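Folylpolyglutamate synthase protein FOLC (Mycobacterium tuberculosis, PDB 2VOS) probably adds L-glutamate to dihydropteroate and, repeatedly, to tetrahydrofolate, spending ATP and using magnesium, to make dihydrofolate and folylpolyglutamates. Local coordinates at residues A[77-88]-A[325-336]; A[89-97]-A[106-114]. All coordinates share one frame; numbering follows the deposited sequence.

Interaction 1. Residues A[77-88]-A[325-336]; sequences SVARMVDALVTA and AVRAGFAAVTSP. With ADP (adenosine-5'-diphosphate), chain B.
R80 and T334 make the polar clasp between helix 77-88 and the 325-336 segment. R80 NE gives a hydrogen bond to T334 O (2.9 Å); that oxygen lies in the guanidinium plane, whereas NE sits above the carbonyl plane, 55° out of it. NH2 bonds to Q487 O, with a less certain bond to T334 OG1, while P336 CD rests over one guanidinium face, 3.4 Å from CZ. A bend at chi3 (69°) turns the group across the loop. One turn earlier, S77 binds ADP O2A through both N and OG (2.8 Å from OG), and S335 OG stands 2.9 Å from S77 OG. S77 closes the P-loop sequence GTNGKTS, so the contact packs the nucleotide-binding helix against the segment leading to R338. Farther along, L85 CD2 sits over the face of the F330 ring in a CH-pi contact, 4.0 Å from its centroid, and M81 CG meets V333 CG2. G329, lacking a side chain, lets the backbones approach, L85 CA to G329 CA 4.4 Å, and A88 CB packs on it. Helices 77-88 and 325-331 run 136° apart. Helix 296-312 and strand 284-291 pack on M81 and F330, while A79, V82 and V86 lean on strand 170-174.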
loop_
_atom_site.group_PDB
_atom_site.type_symbol
_atom_site.label_atom_id
_atom_site.label_comp_id
_atom_site.label_asym_id
_atom_site.label_seq_id
_atom_site.Cartn_x
_atom_site.Cartn_y
_atom_site.Cartn_z
ATOM N N SER A 77 -3.301 -2.538 0.089
ATOM C CA SER A 77 -4.442 -3.288 -0.437
ATOM C C SER A 77 -5.118 -4.129 0.679
ATOM O O SER A 77 -6.358 -4.210 0.772
ATOM C CB SER A 77 -3.972 -4.231 -1.540
ATOM O OG SER A 77 -3.666 -3.543 -2.736
ATOM N N VAL A 78 -4.305 -4.787 1.521
ATOM C CA VAL A 78 -4.856 -5.577 2.642
ATOM C C VAL A 78 -5.581 -4.655 3.609
ATOM O O VAL A 78 -6.660 -5.011 4.134
ATOM C CB VAL A 78 -3.744 -6.406 3.410
ATOM C CG1 VAL A 78 -4.349 -7.015 4.760
ATOM C CG2 VAL A 78 -3.251 -7.559 2.487
ATOM N N ALA A 79 -5.023 -3.466 3.881
ATOM C CA ALA A 79 -5.655 -2.524 4.824
ATOM C C ALA A 79 -7.047 -2.192 4.292
ATOM O O ALA A 79 -8.008 -2.153 5.037
ATOM C CB ALA A 79 -4.854 -1.244 4.955
ATOM N N ARG A 80 -7.135 -1.889 2.998
ATOM C CA ARG A 80 -8.449 -1.525 2.419
ATOM C C ARG A 80 -9.465 -2.678 2.376
ATOM O O ARG A 80 -10.667 -2.412 2.495
ATOM C CB ARG A 80 -8.303 -0.960 1.026
ATOM C CG ARG A 80 -7.434 0.385 1.075
ATOM C CD ARG A 80 -7.243 0.914 -0.366
ATOM N NE ARG A 80 -8.494 1.429 -0.974
ATOM C CZ ARG A 80 -8.918 2.697 -0.903
ATOM N NH1 ARG A 80 -8.236 3.631 -0.241
ATOM N NH2 ARG A 80 -10.055 3.049 -1.490
HETATM N N MSE A 81 -8.987 -3.916 2.203
HETATM C CA MSE A 81 -9.810 -5.118 2.273
HETATM C C MSE A 81 -10.343 -5.355 3.701
HETATM O O MSE A 81 -11.528 -5.583 3.874
HETATM C CB MSE A 81 -9.020 -6.342 1.832
HETATM C CG MSE A 81 -8.889 -6.353 0.293
HETATM SE SE MSE A 81 -7.507 -7.658 -0.134
HETATM C CE MSE A 81 -7.533 -7.550 -2.047
ATOM N N VAL A 82 -9.468 -5.287 4.697
ATOM C CA VAL A 82 -9.888 -5.313 6.103
ATOM C C VAL A 82 -10.956 -4.272 6.384
ATOM O O VAL A 82 -11.965 -4.585 6.992
ATOM C CB VAL A 82 -8.652 -5.093 7.044
ATOM C CG1 VAL A 82 -9.060 -4.830 8.500
ATOM C CG2 VAL A 82 -7.661 -6.273 6.918
ATOM N N ASP A 83 -10.744 -3.015 5.966
ATOM C CA ASP A 83 -11.734 -1.963 6.147
ATOM C C ASP A 83 -13.077 -2.373 5.494
ATOM O O ASP A 83 -14.190 -2.305 6.097
ATOM C CB ASP A 83 -11.177 -0.669 5.505
ATOM C CG ASP A 83 -11.986 0.568 5.873
ATOM O OD1 ASP A 83 -13.142 0.391 6.349
ATOM O OD2 ASP A 83 -11.484 1.714 5.665
ATOM N N ALA A 84 -13.013 -2.790 4.242
ATOM C CA ALA A 84 -14.235 -3.198 3.559
ATOM C C ALA A 84 -15.001 -4.313 4.318
ATOM O O ALA A 84 -16.240 -4.254 4.433
ATOM C CB ALA A 84 -13.910 -3.677 2.112
ATOM N N LEU A 85 -14.281 -5.356 4.752
ATOM C CA LEU A 85 -14.896 -6.478 5.483
ATOM C C LEU A 85 -15.493 -6.007 6.835
ATOM O O LEU A 85 -16.633 -6.338 7.172
ATOM C CB LEU A 85 -13.852 -7.577 5.731
ATOM C CG LEU A 85 -13.383 -8.357 4.493
ATOM C CD1 LEU A 85 -12.141 -9.192 4.891
ATOM C CD2 LEU A 85 -14.483 -9.336 3.967
ATOM N N VAL A 86 -14.757 -5.205 7.610
ATOM C CA VAL A 86 -15.263 -4.754 8.898
ATOM C C VAL A 86 -16.497 -3.842 8.697
ATOM O O VAL A 86 -17.528 -3.895 9.475
ATOM C CB VAL A 86 -14.154 -4.043 9.702
ATOM C CG1 VAL A 86 -14.739 -3.322 10.945
ATOM C CG2 VAL A 86 -13.051 -5.037 10.030
ATOM N N THR A 87 -16.461 -3.041 7.648
ATOM C CA THR A 87 -17.587 -2.164 7.313
ATOM C C THR A 87 -18.845 -2.979 6.871
ATOM O O THR A 87 -19.978 -2.621 7.197
ATOM C CB THR A 87 -17.149 -1.167 6.156
ATOM O OG1 THR A 87 -16.099 -0.287 6.668
ATOM C CG2 THR A 87 -18.344 -0.337 5.690
ATOM N N ALA A 88 -18.630 -4.018 6.082
ATOM C CA ALA A 88 -19.694 -4.976 5.655
ATOM C C ALA A 88 -20.302 -5.696 6.885
ATOM O O ALA A 88 -21.468 -6.161 6.840
ATOM C CB ALA A 88 -19.109 -6.046 4.695
ATOM N N ALA A 325 -21.923 -11.228 4.301
ATOM C CA ALA A 325 -21.201 -10.000 4.636
ATOM C C ALA A 325 -19.766 -10.069 4.068
ATOM O O ALA A 325 -19.180 -9.078 3.559
ATOM C CB ALA A 325 -21.169 -9.823 6.179
ATOM N N VAL A 326 -19.165 -11.261 4.143
ATOM C CA VAL A 326 -17.833 -11.423 3.541
ATOM C C VAL A 326 -17.921 -11.174 2.001
ATOM O O VAL A 326 -17.077 -10.505 1.454
ATOM C CB VAL A 326 -17.295 -12.823 3.800
ATOM C CG1 VAL A 326 -16.094 -13.162 2.891
ATOM C CG2 VAL A 326 -17.028 -13.059 5.374
ATOM N N ARG A 327 -18.892 -11.775 1.307
ATOM C CA ARG A 327 -19.033 -11.521 -0.132
ATOM C C ARG A 327 -19.245 -10.033 -0.411
ATOM O O ARG A 327 -18.612 -9.475 -1.326
ATOM C CB ARG A 327 -20.180 -12.309 -0.705
ATOM C CG ARG A 327 -19.767 -13.724 -1.058
ATOM C CD ARG A 327 -20.900 -14.613 -1.643
ATOM N NE ARG A 327 -21.902 -14.974 -0.618
ATOM C CZ ARG A 327 -21.745 -15.963 0.270
ATOM N NH1 ARG A 327 -22.702 -16.201 1.176
ATOM N NH2 ARG A 327 -20.622 -16.710 0.292
ATOM N N ALA A 328 -20.129 -9.408 0.362
ATOM C CA ALA A 328 -20.408 -7.945 0.182
ATOM C C ALA A 328 -19.170 -7.064 0.452
ATOM O O ALA A 328 -18.950 -6.077 -0.273
ATOM C CB ALA A 328 -21.634 -7.497 1.025
ATOM N N GLY A 329 -18.350 -7.392 1.467
ATOM C CA GLY A 329 -17.177 -6.590 1.758
ATOM C C GLY A 329 -16.157 -6.680 0.643
ATOM O O GLY A 329 -15.627 -5.661 0.158
ATOM N N PHE A 330 -15.905 -7.897 0.182
ATOM C CA PHE A 330 -14.950 -8.057 -0.936
ATOM C C PHE A 330 -15.423 -7.396 -2.223
ATOM O O PHE A 330 -14.624 -6.760 -2.910
ATOM C CB PHE A 330 -14.640 -9.538 -1.167
ATOM C CG PHE A 330 -13.604 -10.052 -0.223
ATOM C CD1 PHE A 330 -12.388 -9.405 -0.114
ATOM C CD2 PHE A 330 -13.862 -11.184 0.585
ATOM C CE1 PHE A 330 -11.403 -9.850 0.792
ATOM C CE2 PHE A 330 -12.863 -11.681 1.462
ATOM C CZ PHE A 330 -11.627 -11.027 1.524
ATOM N N ALA A 331 -16.732 -7.481 -2.507
ATOM C CA ALA A 331 -17.261 -6.866 -3.676
ATOM C C ALA A 331 -17.128 -5.371 -3.618
ATOM O O ALA A 331 -17.106 -4.715 -4.671
ATOM C CB ALA A 331 -18.722 -7.246 -3.894
ATOM N N ALA A 332 -17.061 -4.808 -2.421
ATOM C CA ALA A 332 -16.963 -3.356 -2.345
ATOM C C ALA A 332 -15.499 -2.855 -2.310
ATOM O O ALA A 332 -15.279 -1.648 -2.264
ATOM C CB ALA A 332 -17.675 -2.863 -1.089
ATOM N N VAL A 333 -14.514 -3.761 -2.342
ATOM C CA VAL A 333 -13.102 -3.340 -2.210
ATOM C C VAL A 333 -12.696 -2.465 -3.374
ATOM O O VAL A 333 -12.989 -2.828 -4.518
ATOM C CB VAL A 333 -12.164 -4.601 -2.282
ATOM C CG1 VAL A 333 -10.690 -4.198 -2.480
ATOM C CG2 VAL A 333 -12.356 -5.410 -1.003
ATOM N N THR A 334 -11.942 -1.391 -3.105
ATOM C CA THR A 334 -11.192 -0.684 -4.188
ATOM C C THR A 334 -9.738 -0.657 -3.759
ATOM O O THR A 334 -9.414 -0.803 -2.547
ATOM C CB THR A 334 -11.672 0.745 -4.443
ATOM O OG1 THR A 334 -11.579 1.453 -3.203
ATOM C CG2 THR A 334 -13.128 0.762 -4.910
ATOM N N SER A 335 -8.823 -0.578 -4.729
ATOM C CA SER A 335 -7.415 -0.307 -4.361
ATOM C C SER A 335 -6.840 0.619 -5.460
ATOM O O SER A 335 -6.258 0.169 -6.425
ATOM C CB SER A 335 -6.619 -1.599 -4.228
ATOM O OG SER A 335 -5.344 -1.326 -3.600
ATOM N N PRO A 336 -7.088 1.916 -5.329
ATOM C CA PRO A 336 -6.731 2.879 -6.336
ATOM C C PRO A 336 -5.237 2.775 -6.625
ATOM O O PRO A 336 -4.440 2.521 -5.738
ATOM C CB PRO A 336 -7.038 4.224 -5.723
ATOM C CG PRO A 336 -7.860 3.924 -4.389
ATOM C CD PRO A 336 -7.724 2.490 -4.111
HETATM P PB ADP B . 2.191 -1.667 0.086
HETATM O O1B ADP B . 1.179 -0.849 0.845
HETATM O O2B ADP B . 3.229 -0.825 -0.602
HETATM O O3B ADP B . 2.763 -2.852 0.803
HETATM P PA ADP B . 0.130 -2.007 -2.017
HETATM O O1A ADP B . 0.089 -0.490 -2.122
HETATM O O2A ADP B . -1.093 -2.902 -1.899
HETATM O O3A ADP B . 1.381 -2.474 -1.069
HETATM O "O5'" ADP B . 0.748 -2.433 -3.459
HETATM C "C5'" ADP B . 1.851 -1.781 -4.105
HETATM C "C4'" ADP B . 2.106 -2.585 -5.399
HETATM O "O4'" ADP B . 2.559 -3.920 -5.042
HETATM C "C3'" ADP B . 0.850 -2.887 -6.213
HETATM O "O3'" ADP B . 0.711 -1.982 -7.290
HETATM C "C2'" ADP B . 1.012 -4.235 -6.857
HETATM O "O2'" ADP B . 1.912 -4.049 -8.003
HETATM C "C1'" ADP B . 1.923 -4.922 -5.874
HETATM N N9 ADP B . 1.278 -5.835 -4.886
HETATM C C8 ADP B . 0.252 -5.629 -3.994
HETATM N N7 ADP B . 0.056 -6.756 -3.248
HETATM C C5 ADP B . 1.040 -7.637 -3.595
HETATM C C6 ADP B . 1.455 -8.984 -3.189
HETATM N N6 ADP B . 0.784 -9.656 -2.230
HETATM N N1 ADP B . 2.485 -9.519 -3.856
HETATM C C2 ADP B . 3.174 -8.936 -4.871
HETATM N N3 ADP B . 2.879 -7.677 -5.291
HETATM C C4 ADP B . 1.825 -7.037 -4.686
#

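Interaction 2. Residues A[89-97]-A[106-114]; sequences LHRRTGRTT and ERISIDGKP
Strands 93-96 and 108-110 form an antiparallel hairpin in which R95 and S109 are the hydrogen-bonded pair, with R95 N 2.8 Å from S109 O, and G94 faces I110 in a non-hydrogen-bonded pair. D111 N to T93 O continues the ladder into a type I' turn, I110 to K113, where G112 has backbone angles suited to glycine. At this end R92 grips D111 side-on in a salt bridge: NE meets OD1 at 2.9 Å and NH1 meets OD2 at 2.9 Å, both on the syn side, with the two flat groups only 18° apart. The extended arginine, CG anti to N (chi1 -174°), also carries I110 CG2 over its guanidinium face. R95 lays its guanidinium above S109 CB, and its NE forms a salt bridge with D83. A water bonded to R95 O (2.8 Å), E106 O and S109 OG bridges the segments, while T96 OG1 donates to R107 O (2.9 Å). On its other side strand 93-96 bonds to strand 170-174 through G94 and T96. The face bearing T96 and I110 packs against helix 151-165, whereas R95 and T97 touch A79 of helix 75-88.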
loop_
_atom_site.group_PDB
_atom_site.type_symbol
_atom_site.label_atom_id
_atom_site.label_comp_id
_atom_site.label_asym_id
_atom_site.label_seq_id
_atom_site.Cartn_x
_atom_site.Cartn_y
_atom_site.Cartn_z
ATOM N N LEU A 89 -19.526 -5.795 7.969
ATOM C CA LEU A 89 -19.995 -6.365 9.234
ATOM C C LEU A 89 -20.569 -5.234 10.105
ATOM O O LEU A 89 -20.898 -5.439 11.291
ATOM C CB LEU A 89 -18.818 -7.007 9.960
ATOM C CG LEU A 89 -18.384 -8.260 9.221
ATOM C CD1 LEU A 89 -17.007 -8.725 9.741
ATOM C CD2 LEU A 89 -19.533 -9.313 9.471
ATOM N N HIS A 90 -20.682 -4.041 9.519
ATOM C CA HIS A 90 -21.350 -2.901 10.156
ATOM C C HIS A 90 -20.718 -2.243 11.397
ATOM O O HIS A 90 -21.434 -1.543 12.163
ATOM C CB HIS A 90 -22.776 -3.284 10.449
ATOM C CG HIS A 90 -23.406 -3.969 9.287
ATOM N ND1 HIS A 90 -23.772 -3.282 8.153
ATOM C CD2 HIS A 90 -23.658 -5.282 9.052
ATOM C CE1 HIS A 90 -24.284 -4.142 7.285
ATOM N NE2 HIS A 90 -24.251 -5.354 7.823
ATOM N N ARG A 91 -19.406 -2.442 11.562
ATOM C CA ARG A 91 -18.627 -1.647 12.551
ATOM C C ARG A 91 -18.006 -0.431 11.859
ATOM O O ARG A 91 -17.636 -0.485 10.683
ATOM C CB ARG A 91 -17.514 -2.495 13.163
ATOM C CG ARG A 91 -17.972 -3.339 14.378
ATOM C CD ARG A 91 -19.143 -4.289 14.053
ATOM N NE ARG A 91 -19.237 -5.347 15.093
ATOM C CZ ARG A 91 -19.781 -6.543 14.906
ATOM N NH1 ARG A 91 -20.304 -6.872 13.713
ATOM N NH2 ARG A 91 -19.773 -7.420 15.884
ATOM N N ARG A 92 -17.881 0.660 12.591
ATOM C CA ARG A 92 -17.427 1.880 12.028
ATOM C C ARG A 92 -15.929 1.827 12.045
ATOM O O ARG A 92 -15.324 1.519 13.099
ATOM C CB ARG A 92 -17.936 3.033 12.890
ATOM C CG ARG A 92 -17.633 4.320 12.284
ATOM C CD ARG A 92 -18.368 5.466 12.981
ATOM N NE ARG A 92 -18.314 6.507 12.011
ATOM C CZ ARG A 92 -18.287 7.780 12.316
ATOM N NH1 ARG A 92 -18.258 8.659 11.344
ATOM N NH2 ARG A 92 -18.343 8.140 13.594
ATOM N N THR A 93 -15.305 2.049 10.882
ATOM C CA THR A 93 -13.838 1.914 10.845
ATOM C C THR A 93 -13.093 3.262 10.745
ATOM O O THR A 93 -13.630 4.276 10.269
ATOM C CB THR A 93 -13.363 1.135 9.586
ATOM O OG1 THR A 93 -13.950 1.765 8.438
ATOM C CG2 THR A 93 -13.784 -0.345 9.677
ATOM N N GLY A 94 -11.855 3.254 11.186
ATOM C CA GLY A 94 -10.915 4.316 10.768
ATOM C C GLY A 94 -9.775 3.555 10.126
ATOM O O GLY A 94 -9.443 2.442 10.554
ATOM N N ARG A 95 -9.159 4.138 9.102
ATOM C CA ARG A 95 -8.089 3.461 8.435
ATOM C C ARG A 95 -6.983 4.487 8.096
ATOM O O ARG A 95 -7.256 5.598 7.583
ATOM C CB ARG A 95 -8.589 2.793 7.123
ATOM C CG ARG A 95 -7.402 2.340 6.266
ATOM C CD ARG A 95 -7.838 1.472 5.065
ATOM N NE ARG A 95 -9.103 1.906 4.403
ATOM C CZ ARG A 95 -9.173 2.876 3.481
ATOM N NH1 ARG A 95 -8.075 3.600 3.144
ATOM N NH2 ARG A 95 -10.335 3.127 2.890
ATOM N N THR A 96 -5.740 4.122 8.404
ATOM C CA THR A 96 -4.657 4.992 8.036
ATOM C C THR A 96 -3.732 4.186 7.154
ATOM O O THR A 96 -3.354 3.046 7.471
ATOM C CB THR A 96 -3.978 5.726 9.229
ATOM O OG1 THR A 96 -2.914 6.550 8.731
ATOM C CG2 THR A 96 -3.455 4.786 10.316
ATOM N N THR A 97 -3.451 4.736 5.983
ATOM C CA THR A 97 -2.603 4.078 5.010
ATOM C C THR A 97 -1.540 5.056 4.497
ATOM O O THR A 97 -1.610 6.247 4.766
ATOM C CB THR A 97 -3.387 3.574 3.757
ATOM O OG1 THR A 97 -4.207 4.648 3.258
ATOM C CG2 THR A 97 -4.298 2.332 4.094
ATOM N N GLU A 106 -6.002 11.054 1.818
ATOM C CA GLU A 106 -6.177 9.620 1.627
ATOM C C GLU A 106 -5.627 8.866 2.835
ATOM O O GLU A 106 -5.915 7.682 3.016
ATOM C CB GLU A 106 -5.370 9.118 0.423
ATOM C CG GLU A 106 -5.962 9.496 -0.948
ATOM C CD GLU A 106 -4.870 9.377 -2.027
ATOM O OE1 GLU A 106 -4.116 8.363 -2.010
ATOM O OE2 GLU A 106 -4.714 10.326 -2.831
ATOM N N ARG A 107 -4.735 9.513 3.561
ATOM C CA ARG A 107 -4.025 8.828 4.689
ATOM C C ARG A 107 -4.914 8.639 5.904
ATOM O O ARG A 107 -4.546 7.881 6.781
ATOM C CB ARG A 107 -2.818 9.648 5.159
ATOM C CG ARG A 107 -1.783 9.774 4.003
ATOM C CD ARG A 107 -0.712 10.822 4.320
ATOM N NE ARG A 107 0.381 10.699 3.321
ATOM C CZ ARG A 107 1.464 9.899 3.446
ATOM N NH1 ARG A 107 1.670 9.136 4.551
ATOM N NH2 ARG A 107 2.375 9.882 2.454
ATOM N N ILE A 108 -6.051 9.335 5.966
ATOM C CA ILE A 108 -6.958 9.163 7.109
ATOM C C ILE A 108 -8.360 9.007 6.584
ATOM O O ILE A 108 -8.927 9.956 6.035
ATOM C CB ILE A 108 -6.905 10.405 8.063
ATOM C CG1 ILE A 108 -5.434 10.732 8.405
ATOM C CG2 ILE A 108 -7.850 10.203 9.316
ATOM C CD1 ILE A 108 -5.205 12.114 9.121
ATOM N N SER A 109 -8.924 7.811 6.749
ATOM C CA SER A 109 -10.231 7.496 6.256
ATOM C C SER A 109 -11.101 7.088 7.408
ATOM O O SER A 109 -10.619 6.460 8.356
ATOM C CB SER A 109 -10.171 6.329 5.258
ATOM O OG SER A 109 -9.377 6.719 4.115
ATOM N N ILE A 110 -12.366 7.468 7.336
ATOM C CA ILE A 110 -13.400 7.027 8.343
ATOM C C ILE A 110 -14.556 6.489 7.522
ATOM O O ILE A 110 -14.884 7.116 6.492
ATOM C CB ILE A 110 -13.940 8.242 9.177
ATOM C CG1 ILE A 110 -12.791 8.972 9.927
ATOM C CG2 ILE A 110 -15.127 7.768 10.130
ATOM C CD1 ILE A 110 -12.172 8.155 10.979
ATOM N N ASP A 111 -15.079 5.324 7.906
ATOM C CA ASP A 111 -16.212 4.693 7.253
ATOM C C ASP A 111 -15.842 4.345 5.824
ATOM O O ASP A 111 -16.711 4.378 4.973
ATOM C CB ASP A 111 -17.422 5.647 7.200
ATOM C CG ASP A 111 -17.937 6.039 8.603
ATOM O OD1 ASP A 111 -18.159 5.116 9.434
ATOM O OD2 ASP A 111 -18.140 7.263 8.854
ATOM N N GLY A 112 -14.565 4.069 5.533
ATOM C CA GLY A 112 -14.166 3.624 4.184
ATOM C C GLY A 112 -13.888 4.752 3.192
ATOM O O GLY A 112 -13.675 4.486 2.035
ATOM N N LYS A 113 -13.908 6.001 3.639
ATOM C CA LYS A 113 -13.713 7.171 2.765
ATOM C C LYS A 113 -12.696 8.153 3.349
ATOM O O LYS A 113 -12.690 8.390 4.539
ATOM C CB LYS A 113 -15.038 7.970 2.591
ATOM C CG LYS A 113 -16.168 7.131 1.915
ATOM C CD LYS A 113 -17.542 7.814 2.172
ATOM N N PRO A 114 -11.867 8.770 2.504
ATOM C CA PRO A 114 -10.950 9.765 3.026
ATOM C C PRO A 114 -11.728 10.849 3.742
ATOM O O PRO A 114 -12.852 11.216 3.303
ATOM C CB PRO A 114 -10.313 10.339 1.769
ATOM C CG PRO A 114 -10.357 9.154 0.760
ATOM C CD PRO A 114 -11.721 8.532 1.059
HETATM O O HOH W 1 -12.207 3.827 7.152
HETATM O O HOH W 2 -6.756 5.765 4.841
HETATM O O HOH W 3 -10.561 5.612 1.855
HETATM O O HOH W 4 -7.423 6.095 1.375
HETATM O O HOH W 5 -0.198 7.973 6.490
HETATM O O HOH W 6 -2.953 6.625 1.516
#

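Overall arrangement
The two interactions lie about 11 Å apart, centre to centre, on the same side of the chain's centre, and helix 75-88 ties them together. It leads directly into strand 93-96, so interaction 2 follows the first half of interaction 1, whose second half, 325-336, returns only some 237 residues later. D83 is the joint: besides its arginine partner it probably holds T93 OG1 by a hydrogen bond, while V86 packs on T93. The helix thus has the mixed eight-stranded sheet of the P-loop ATPase domain on one side and the segment leading to the ADP-binding R338 on another, illustrating how one nucleotide-binding helix can link a sheet to distant chain.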